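Local coordinates for protein peptidase S8 and S53, subtilisin, kexin, sedolisin (Mycobacterium smegmatis, PDB 4KG7) that probably cleaves peptide bonds as a subtilisin-type serine endopeptidase, the mycosin MycP3 of the ESX-3 type VII secretion system, at residues Q24-R29 with F140-P145; A225-N230 with F274-P279; H346-T351 with V371-W376. One frame throughout, in Å; residues are numbered along the deposited sequence.

Contact 1: residues Q24-R29 with F140-P145; sequences QPMMQR and FAPRTP
The carbonyl oxygen of Pro25 takes two donors: the amide of Arg143, with Arg143 N 2.9 Å from Pro25 O and a nearly straight N-H...O angle of 177°, and a water that also donates to Gln24 OE1 and accepts from the amide of Thr144. A second water donates to both Gln24 OE1 and Thr144 O, so the side-chain oxygen of Gln24 is tied to the turn after Pro142 through solvent on two routes. Beyond this end the segments pair as a two-stranded antiparallel sheet, 26-28 against 140-142. Met27 and Ala141 form its hydrogen-bonded pair, Met27 N lying 2.8 Å from Ala141 O and Ala141 N 3.0 Å from Met27 O. Met26 with Pro142 and Gln28 with Phe140 are non-hydrogen-bonded pairs. Gln28 carries its CB over one face of the Phe140 ring in a CH-pi contact, 3.9 Å from CB to the ring centroid, displaced toward CE2 and CZ. Gln28 CG, anti to the backbone N (chi1 -171°), comes near Phe140 CZ, and the extended chain carries NE2 on to a bond with Ser30 O. On the face that carries Ala141 CB, Arg29 NH1 comes 3.7 Å from Ala141 CB, and Phe140 O lies over a face of the same guanidinium, whose NH2 bonds to Pro138 O. Met26 is bent at chi2 and chi3, which brings CE to 4.0 Å from Pro142 CD. Pro25 CB sits over one face of the Arg143 guanidinium, 3.5 Å from Arg143 NH1. Pro142 sits where the antiparallel pattern needs no amide donor across the strands; Arg143 N supplies the next bond, and beyond it the link to Thr144 runs through water, so the pairing ends in a partly solvent-mediated junction at the surface.

Contact 2: residues A225-N230 with F274-P279; sequences AACESN and FTMAGP
Three hydrogen bonds join Ser229 and Asn230 to Ala277, and two of them end on one atom. Ala277 O accepts from the backbone and the side chain of Asn230, with Asn230 N and Asn230 ND2 each 3.0 Å from Ala277 O. The amide nitrogen stands above the carbonyl plane while ND2 lies in it, so the two donors approach in different directions. Asn230 CG is anti to the carbonyl carbon (chi1 -67°), beside its own backbone N, which lets one residue present both donors. The third bond runs the other way: Ala277 N donates to Ser229 OG, 3.0 Å away, at an N-H...O angle of 171°. The carboxamide of Asn230 has further partners: OD1 accepts from Thr247 N, and ND2 also donates to Ser248 O. These two loops belong to the subtilisin fold, the first following strand 209-213 and the second joining strands 259-265 and 281-286 of its parallel sheet.

Van der Waals contact comes chiefly from Met276. Its CG is anti to the backbone N (chi1 -178°), and the extended chain passes Cys227 and Glu228. SD meets Cys227 CB at 3.6 Å, next to the disulfide to Cys183, and CE reaches 3.3 Å from Glu228 O and 3.8 Å from Asn230 ND2. Ala277 CB packs 3.6 Å from Asn230 O.

Contact 3: residues H346-T351 with V371-W376; sequences HRLTTT and VAALTW
Arg347 NH1 is shared by two carbonyl oxygens of the opposite segment, 2.7 Å from Ala373 O and 2.9 Å from Trp376 O. NH2 joins it on the second, 3.0 Å from Trp376 O, so the guanidinium grips that oxygen end-on with both terminal nitrogens, reaching it from the same face of the carbonyl. All three acceptor contacts lie near the guanidinium plane, and Trp376 CE3 stands over the centre of one face, the two planes being 62° apart. The bend at chi3 (-81°) turns NE away from the extended CB-CG-CD run. Both oxygens belong to the last turn of helix 370-375 and the residue just after it, so a cationic group probably complements the partial negative charge of this C-terminal end. Helices 341-350 and 370-375 are late elements of the subtilisin-like fold, and these parts of them run at 132° with axes 8.7 Å apart.

Around this grip, Thr351 CG2 touches Trp376 CB at 3.6 Å and Thr351 CB meets Ala372 CB at 3.8 Å. Thr351 OG1 donates to Arg347 O, 2.7 Å away, which fixes the rotation of the threonine. The outer end of the indole, CH2, comes 3.8 Å from His346 NE2, at the edge of the imidazole. Further out, Phe336 makes a cation-pi contact with Arg347, and Val332 of helix 318-335 packs against Arg347, Ala373 and Leu374.

In the fold
The three contacts follow one another along the chain and none touches another. Contact 1 and contact 3 lie on opposite sides of the chain's centre, their centres about 44 Å apart; contact 2 is about 28 Å from the first and about 26 Å from the third, centre to centre. The predicted charge-relay triad is Asp73, His104 and Ser319. In contact 1, the side chain of Phe140 is about 12 Å from that of His104. In contact 2, that of Thr275 is about 10 Å from that of Ser319, while contact 3 lies away from the triad, beside helix 318-335, which carries Ser319 near its N-terminal end.

Contact 1: residues Q24-R29 with F140-P145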
loop_
_atom_site.group_PDB
_atom_site.type_symbol
_atom_site.label_atom_id
_atom_site.label_comp_id
_atom_site.label_asym_id
_atom_site.label_seq_id
_atom_site.Cartn_x
_atom_site.Cartn_y
_atom_site.Cartn_z
ATOM N N GLN A 24 0.571 11.623 21.027
ATOM C CA GLN A 24 -0.311 12.053 22.119
ATOM C C GLN A 24 -1.482 11.094 22.224
ATOM O O GLN A 24 -1.785 10.360 21.275
ATOM C CB GLN A 24 -0.813 13.492 21.942
ATOM C CG GLN A 24 -1.598 13.767 20.688
ATOM C CD GLN A 24 -2.107 15.205 20.592
ATOM O OE1 GLN A 24 -2.485 15.828 21.586
ATOM N NE2 GLN A 24 -2.124 15.731 19.371
ATOM N N PRO A 25 -2.118 11.060 23.389
ATOM C CA PRO A 25 -3.255 10.156 23.558
ATOM C C PRO A 25 -4.359 10.392 22.530
ATOM O O PRO A 25 -4.646 11.533 22.187
ATOM C CB PRO A 25 -3.711 10.459 24.978
ATOM C CG PRO A 25 -2.456 10.891 25.682
ATOM C CD PRO A 25 -1.769 11.739 24.655
ATOM N N MET A 26 -4.943 9.297 22.041
ATOM C CA MET A 26 -5.977 9.326 21.005
ATOM C C MET A 26 -7.282 8.811 21.589
ATOM O O MET A 26 -7.285 8.050 22.568
ATOM C CB MET A 26 -5.559 8.444 19.822
ATOM C CG MET A 26 -4.193 8.796 19.255
ATOM S SD MET A 26 -4.172 10.425 18.484
ATOM C CE MET A 26 -4.877 10.005 16.891
ATOM N N MET A 27 -8.390 9.240 21.002
ATOM C CA MET A 27 -9.715 8.763 21.406
ATOM C C MET A 27 -10.472 8.354 20.162
ATOM O O MET A 27 -10.296 8.935 19.105
ATOM C CB MET A 27 -10.491 9.822 22.223
ATOM C CG MET A 27 -11.294 10.848 21.431
ATOM S SD MET A 27 -12.106 12.106 22.467
ATOM C CE MET A 27 -13.700 11.325 22.748
ATOM N N GLN A 28 -11.325 7.345 20.301
ATOM C CA GLN A 28 -12.126 6.887 19.175
ATOM C C GLN A 28 -13.298 7.854 18.991
ATOM O O GLN A 28 -14.024 8.103 19.943
ATOM C CB GLN A 28 -12.619 5.465 19.428
ATOM C CG GLN A 28 -13.267 4.855 18.199
ATOM C CD GLN A 28 -13.664 3.417 18.389
ATOM O OE1 GLN A 28 -13.144 2.703 19.260
ATOM N NE2 GLN A 28 -14.593 2.970 17.556
ATOM N N ARG A 29 -13.450 8.419 17.795
ATOM C CA ARG A 29 -14.496 9.431 17.542
ATOM C C ARG A 29 -15.662 8.892 16.725
ATOM O O ARG A 29 -16.720 9.502 16.714
ATOM C CB ARG A 29 -13.910 10.665 16.844
ATOM C CG ARG A 29 -13.580 10.459 15.377
ATOM C CD ARG A 29 -12.886 11.669 14.754
ATOM N NE ARG A 29 -12.070 11.285 13.597
ATOM C CZ ARG A 29 -11.231 12.094 12.943
ATOM N NH1 ARG A 29 -11.078 13.370 13.308
ATOM N NH2 ARG A 29 -10.538 11.623 11.908
ATOM N N PHE A 140 -10.147 7.596 14.755
ATOM C CA PHE A 140 -9.534 8.153 15.964
ATOM C C PHE A 140 -8.993 9.547 15.711
ATOM O O PHE A 140 -8.653 9.921 14.586
ATOM C CB PHE A 140 -8.388 7.261 16.449
ATOM C CG PHE A 140 -8.844 5.956 17.002
ATOM C CD1 PHE A 140 -9.284 4.954 16.156
ATOM C CD2 PHE A 140 -8.841 5.723 18.375
ATOM C CE1 PHE A 140 -9.723 3.745 16.653
ATOM C CE2 PHE A 140 -9.263 4.493 18.868
ATOM C CZ PHE A 140 -9.724 3.517 18.010
ATOM N N ALA A 141 -8.948 10.316 16.783
ATOM C CA ALA A 141 -8.370 11.647 16.773
ATOM C C ALA A 141 -7.720 11.887 18.128
ATOM O O ALA A 141 -7.999 11.174 19.082
ATOM C CB ALA A 141 -9.455 12.674 16.527
ATOM N N PRO A 142 -6.864 12.911 18.222
ATOM C CA PRO A 142 -6.312 13.272 19.520
ATOM C C PRO A 142 -7.386 13.524 20.574
ATOM O O PRO A 142 -8.426 14.134 20.290
ATOM C CB PRO A 142 -5.552 14.558 19.217
ATOM C CG PRO A 142 -5.141 14.423 17.807
ATOM C CD PRO A 142 -6.291 13.736 17.136
ATOM N N ARG A 143 -7.127 13.064 21.787
ATOM C CA ARG A 143 -8.048 13.261 22.887
ATOM C C ARG A 143 -8.214 14.765 23.160
ATOM O O ARG A 143 -9.334 15.252 23.390
ATOM C CB ARG A 143 -7.515 12.534 24.122
ATOM C CG ARG A 143 -8.533 12.308 25.214
ATOM C CD ARG A 143 -7.895 11.582 26.386
ATOM N NE ARG A 143 -6.883 12.427 27.018
ATOM C CZ ARG A 143 -5.831 11.987 27.713
ATOM N NH1 ARG A 143 -5.633 10.685 27.903
ATOM N NH2 ARG A 143 -4.975 12.863 28.223
ATOM N N THR A 144 -7.101 15.498 23.137
ATOM C CA THR A 144 -7.143 16.952 23.311
ATOM C C THR A 144 -7.609 17.562 21.981
ATOM O O THR A 144 -6.960 17.337 20.948
ATOM C CB THR A 144 -5.769 17.498 23.739
ATOM O OG1 THR A 144 -5.413 16.920 25.005
ATOM C CG2 THR A 144 -5.810 19.028 23.867
ATOM N N PRO A 145 -8.761 18.263 21.982
ATOM C CA PRO A 145 -9.371 18.751 20.736
ATOM C C PRO A 145 -8.731 20.054 20.273
ATOM O O PRO A 145 -9.353 21.114 20.325
ATOM C CB PRO A 145 -10.841 18.954 21.125
ATOM C CG PRO A 145 -10.785 19.294 22.562
ATOM C CD PRO A 145 -9.630 18.533 23.147
HETATM O O HOH W 1 -4.286 14.182 23.108
HETATM O O HOH W 2 -4.184 17.870 20.446
#

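Contact 2: residues A225-N230 with F274-P279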
loop_
_atom_site.group_PDB
_atom_site.type_symbol
_atom_site.label_atom_id
_atom_site.label_comp_id
_atom_site.label_asym_id
_atom_site.label_seq_id
_atom_site.Cartn_x
_atom_site.Cartn_y
_atom_site.Cartn_z
ATOM N N ALA A 225 -4.599 16.897 2.951
ATOM C CA ALA A 225 -5.375 17.503 1.865
ATOM C C ALA A 225 -5.972 16.473 0.894
ATOM O O ALA A 225 -5.484 15.353 0.764
ATOM C CB ALA A 225 -4.506 18.487 1.099
ATOM N N ALA A 226 -7.034 16.876 0.198
ATOM C CA ALA A 226 -7.591 16.042 -0.840
ATOM C C ALA A 226 -6.493 15.850 -1.893
ATOM O O ALA A 226 -5.868 16.806 -2.339
ATOM C CB ALA A 226 -8.837 16.686 -1.452
ATOM N N CYS A 227 -6.246 14.607 -2.249
ATOM C CA CYS A 227 -5.317 14.271 -3.323
ATOM C C CYS A 227 -5.864 14.706 -4.685
ATOM O O CYS A 227 -7.046 14.524 -4.948
ATOM C CB CYS A 227 -5.109 12.763 -3.338
ATOM S SG CYS A 227 -4.336 12.088 -1.840
ATOM N N GLU A 228 -5.020 15.250 -5.560
ATOM C CA GLU A 228 -5.449 15.588 -6.907
ATOM C C GLU A 228 -4.404 15.148 -7.907
ATOM O O GLU A 228 -3.199 15.255 -7.644
ATOM C CB GLU A 228 -5.673 17.105 -7.043
ATOM C CG GLU A 228 -6.893 17.598 -6.290
ATOM C CD GLU A 228 -7.083 19.108 -6.314
ATOM O OE1 GLU A 228 -6.275 19.850 -6.934
ATOM O OE2 GLU A 228 -8.067 19.555 -5.672
ATOM N N SER A 229 -4.848 14.641 -9.051
ATOM C CA SER A 229 -3.926 14.308 -10.111
ATOM C C SER A 229 -3.098 15.511 -10.522
ATOM O O SER A 229 -3.612 16.624 -10.671
ATOM C CB SER A 229 -4.677 13.769 -11.315
ATOM O OG SER A 229 -5.034 12.415 -11.106
ATOM N N ASN A 230 -1.814 15.247 -10.777
ATOM C CA ASN A 230 -0.863 16.258 -11.239
ATOM C C ASN A 230 -0.780 16.316 -12.757
ATOM O O ASN A 230 -1.155 15.359 -13.431
ATOM C CB ASN A 230 0.491 15.931 -10.659
ATOM C CG ASN A 230 0.502 16.088 -9.170
ATOM O OD1 ASN A 230 0.393 17.211 -8.669
ATOM N ND2 ASN A 230 0.572 14.969 -8.441
ATOM N N PHE A 274 -9.997 6.945 -11.175
ATOM C CA PHE A 274 -9.642 7.646 -9.923
ATOM C C PHE A 274 -8.149 7.635 -9.599
ATOM O O PHE A 274 -7.733 8.216 -8.615
ATOM C CB PHE A 274 -10.414 7.014 -8.757
ATOM C CG PHE A 274 -10.206 5.532 -8.633
ATOM C CD1 PHE A 274 -9.049 5.019 -8.046
ATOM C CD2 PHE A 274 -11.103 4.638 -9.199
ATOM C CE1 PHE A 274 -8.839 3.654 -7.982
ATOM C CE2 PHE A 274 -10.904 3.261 -9.118
ATOM C CZ PHE A 274 -9.763 2.761 -8.512
ATOM N N THR A 275 -7.323 6.989 -10.408
ATOM C CA THR A 275 -5.923 6.831 -10.003
ATOM C C THR A 275 -5.208 8.180 -10.064
ATOM O O THR A 275 -5.331 8.901 -11.060
ATOM C CB THR A 275 -5.221 5.679 -10.751
ATOM O OG1 THR A 275 -4.146 5.152 -9.947
ATOM C CG2 THR A 275 -4.704 6.096 -12.098
ATOM N N MET A 276 -4.460 8.516 -9.016
ATOM C CA MET A 276 -3.841 9.857 -8.934
ATOM C C MET A 276 -2.580 9.922 -9.783
ATOM O O MET A 276 -1.618 9.197 -9.503
ATOM C CB MET A 276 -3.480 10.184 -7.501
ATOM C CG MET A 276 -2.887 11.572 -7.327
ATOM S SD MET A 276 -2.482 11.834 -5.595
ATOM C CE MET A 276 -1.382 13.226 -5.736
ATOM N N ALA A 277 -2.521 10.848 -10.728
ATOM C CA ALA A 277 -1.345 10.993 -11.575
ATOM C C ALA A 277 -0.231 11.681 -10.817
ATOM O O ALA A 277 -0.458 12.663 -10.131
ATOM C CB ALA A 277 -1.662 11.820 -12.794
ATOM N N GLY A 278 0.982 11.170 -10.969
ATOM C CA GLY A 278 2.149 11.854 -10.442
ATOM C C GLY A 278 3.406 11.306 -11.088
ATOM O O GLY A 278 3.404 10.173 -11.592
ATOM N N PRO A 279 4.504 12.061 -11.008
ATOM C CA PRO A 279 5.779 11.703 -11.676
ATOM C C PRO A 279 6.523 10.562 -11.005
ATOM O O PRO A 279 7.505 10.077 -11.560
ATOM C CB PRO A 279 6.589 12.997 -11.580
ATOM C CG PRO A 279 6.089 13.627 -10.337
ATOM C CD PRO A 279 4.602 13.369 -10.332
#

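Contact 3: residues H346-T351 with V371-W376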
loop_
_atom_site.group_PDB
_atom_site.type_symbol
_atom_site.label_atom_id
_atom_site.label_comp_id
_atom_site.label_asym_id
_atom_site.label_seq_id
_atom_site.Cartn_x
_atom_site.Cartn_y
_atom_site.Cartn_z
ATOM N N HIS A 346 13.359 -3.502 -10.045
ATOM C CA HIS A 346 13.689 -3.514 -11.471
ATOM C C HIS A 346 12.981 -4.656 -12.193
ATOM O O HIS A 346 12.436 -4.485 -13.281
ATOM C CB HIS A 346 15.212 -3.639 -11.636
ATOM C CG HIS A 346 15.672 -3.719 -13.059
ATOM N ND1 HIS A 346 15.872 -2.605 -13.848
ATOM C CD2 HIS A 346 15.968 -4.785 -13.832
ATOM C CE1 HIS A 346 16.303 -2.987 -15.036
ATOM N NE2 HIS A 346 16.335 -4.303 -15.064
ATOM N N ARG A 347 12.979 -5.823 -11.592
ATOM C CA ARG A 347 12.333 -6.978 -12.185
ATOM C C ARG A 347 10.815 -6.731 -12.338
ATOM O O ARG A 347 10.198 -7.108 -13.331
ATOM C CB ARG A 347 12.641 -8.172 -11.297
ATOM C CG ARG A 347 12.014 -9.480 -11.683
ATOM C CD ARG A 347 12.667 -10.604 -10.898
ATOM N NE ARG A 347 13.941 -11.021 -11.479
ATOM C CZ ARG A 347 14.093 -11.959 -12.414
ATOM N NH1 ARG A 347 13.044 -12.608 -12.926
ATOM N NH2 ARG A 347 15.312 -12.231 -12.855
ATOM N N LEU A 348 10.205 -6.134 -11.311
ATOM C CA LEU A 348 8.772 -5.881 -11.353
ATOM C C LEU A 348 8.450 -4.878 -12.441
ATOM O O LEU A 348 7.478 -5.044 -13.209
ATOM C CB LEU A 348 8.313 -5.369 -10.000
ATOM C CG LEU A 348 8.318 -6.402 -8.866
ATOM C CD1 LEU A 348 8.013 -5.731 -7.556
ATOM C CD2 LEU A 348 7.325 -7.524 -9.121
ATOM N N THR A 349 9.211 -3.790 -12.496
ATOM C CA THR A 349 8.876 -2.738 -13.463
ATOM C C THR A 349 9.267 -3.118 -14.892
ATOM O O THR A 349 8.537 -2.828 -15.826
ATOM C CB THR A 349 9.472 -1.375 -13.103
ATOM O OG1 THR A 349 10.906 -1.475 -13.057
ATOM C CG2 THR A 349 8.961 -0.873 -11.784
ATOM N N THR A 350 10.400 -3.776 -15.077
ATOM C CA THR A 350 10.861 -4.068 -16.445
ATOM C C THR A 350 10.002 -5.135 -17.111
ATOM O O THR A 350 9.978 -5.234 -18.345
ATOM C CB THR A 350 12.338 -4.500 -16.447
ATOM O OG1 THR A 350 12.485 -5.739 -15.779
ATOM C CG2 THR A 350 13.182 -3.488 -15.788
ATOM N N THR A 351 9.258 -5.908 -16.315
ATOM C CA THR A 351 8.387 -6.968 -16.860
ATOM C C THR A 351 6.902 -6.612 -16.841
ATOM O O THR A 351 6.072 -7.422 -17.226
ATOM C CB THR A 351 8.561 -8.315 -16.117
ATOM O OG1 THR A 351 8.160 -8.192 -14.739
ATOM C CG2 THR A 351 10.005 -8.791 -16.185
ATOM N N VAL A 371 3.842 -13.599 -13.692
ATOM C CA VAL A 371 4.531 -14.715 -14.341
ATOM C C VAL A 371 5.782 -14.225 -15.076
ATOM O O VAL A 371 6.847 -14.842 -15.017
ATOM C CB VAL A 371 3.592 -15.516 -15.257
ATOM C CG1 VAL A 371 4.383 -16.464 -16.121
ATOM C CG2 VAL A 371 2.545 -16.253 -14.428
ATOM N N ALA A 372 5.660 -13.084 -15.742
ATOM C CA ALA A 372 6.820 -12.502 -16.433
ATOM C C ALA A 372 7.916 -12.156 -15.423
ATOM O O ALA A 372 9.098 -12.408 -15.658
ATOM C CB ALA A 372 6.411 -11.281 -17.211
ATOM N N ALA A 373 7.520 -11.580 -14.287
ATOM C CA ALA A 373 8.495 -11.226 -13.246
ATOM C C ALA A 373 9.196 -12.452 -12.677
ATOM O O ALA A 373 10.391 -12.417 -12.329
ATOM C CB ALA A 373 7.827 -10.422 -12.142
ATOM N N LEU A 374 8.469 -13.559 -12.616
ATOM C CA LEU A 374 8.990 -14.772 -12.041
ATOM C C LEU A 374 9.821 -15.580 -13.012
ATOM O O LEU A 374 10.515 -16.483 -12.591
ATOM C CB LEU A 374 7.839 -15.619 -11.479
ATOM C CG LEU A 374 7.254 -15.015 -10.189
ATOM C CD1 LEU A 374 5.857 -15.547 -9.938
ATOM C CD2 LEU A 374 8.133 -15.261 -8.973
ATOM N N THR A 375 9.762 -15.264 -14.302
ATOM C CA THR A 375 10.490 -16.049 -15.299
ATOM C C THR A 375 11.530 -15.278 -16.118
ATOM O O THR A 375 12.279 -15.878 -16.900
ATOM C CB THR A 375 9.501 -16.705 -16.261
ATOM O OG1 THR A 375 8.723 -15.701 -16.899
ATOM C CG2 THR A 375 8.583 -17.650 -15.520
ATOM N N TRP A 376 11.580 -13.963 -15.962
ATOM C CA TRP A 376 12.518 -13.134 -16.714
ATOM C C TRP A 376 13.974 -13.470 -16.386
ATOM O O TRP A 376 14.315 -13.758 -15.240
ATOM C CB TRP A 376 12.236 -11.660 -16.413
ATOM C CG TRP A 376 13.122 -10.681 -17.131
ATOM C CD1 TRP A 376 13.137 -10.404 -18.471
ATOM C CD2 TRP A 376 14.098 -9.820 -16.530
ATOM N NE1 TRP A 376 14.078 -9.431 -18.744
ATOM C CE2 TRP A 376 14.684 -9.059 -17.570
ATOM C CE3 TRP A 376 14.542 -9.626 -15.213
ATOM C CZ2 TRP A 376 15.692 -8.116 -17.335
ATOM C CZ3 TRP A 376 15.535 -8.683 -14.972
ATOM C CH2 TRP A 376 16.103 -7.941 -16.034
#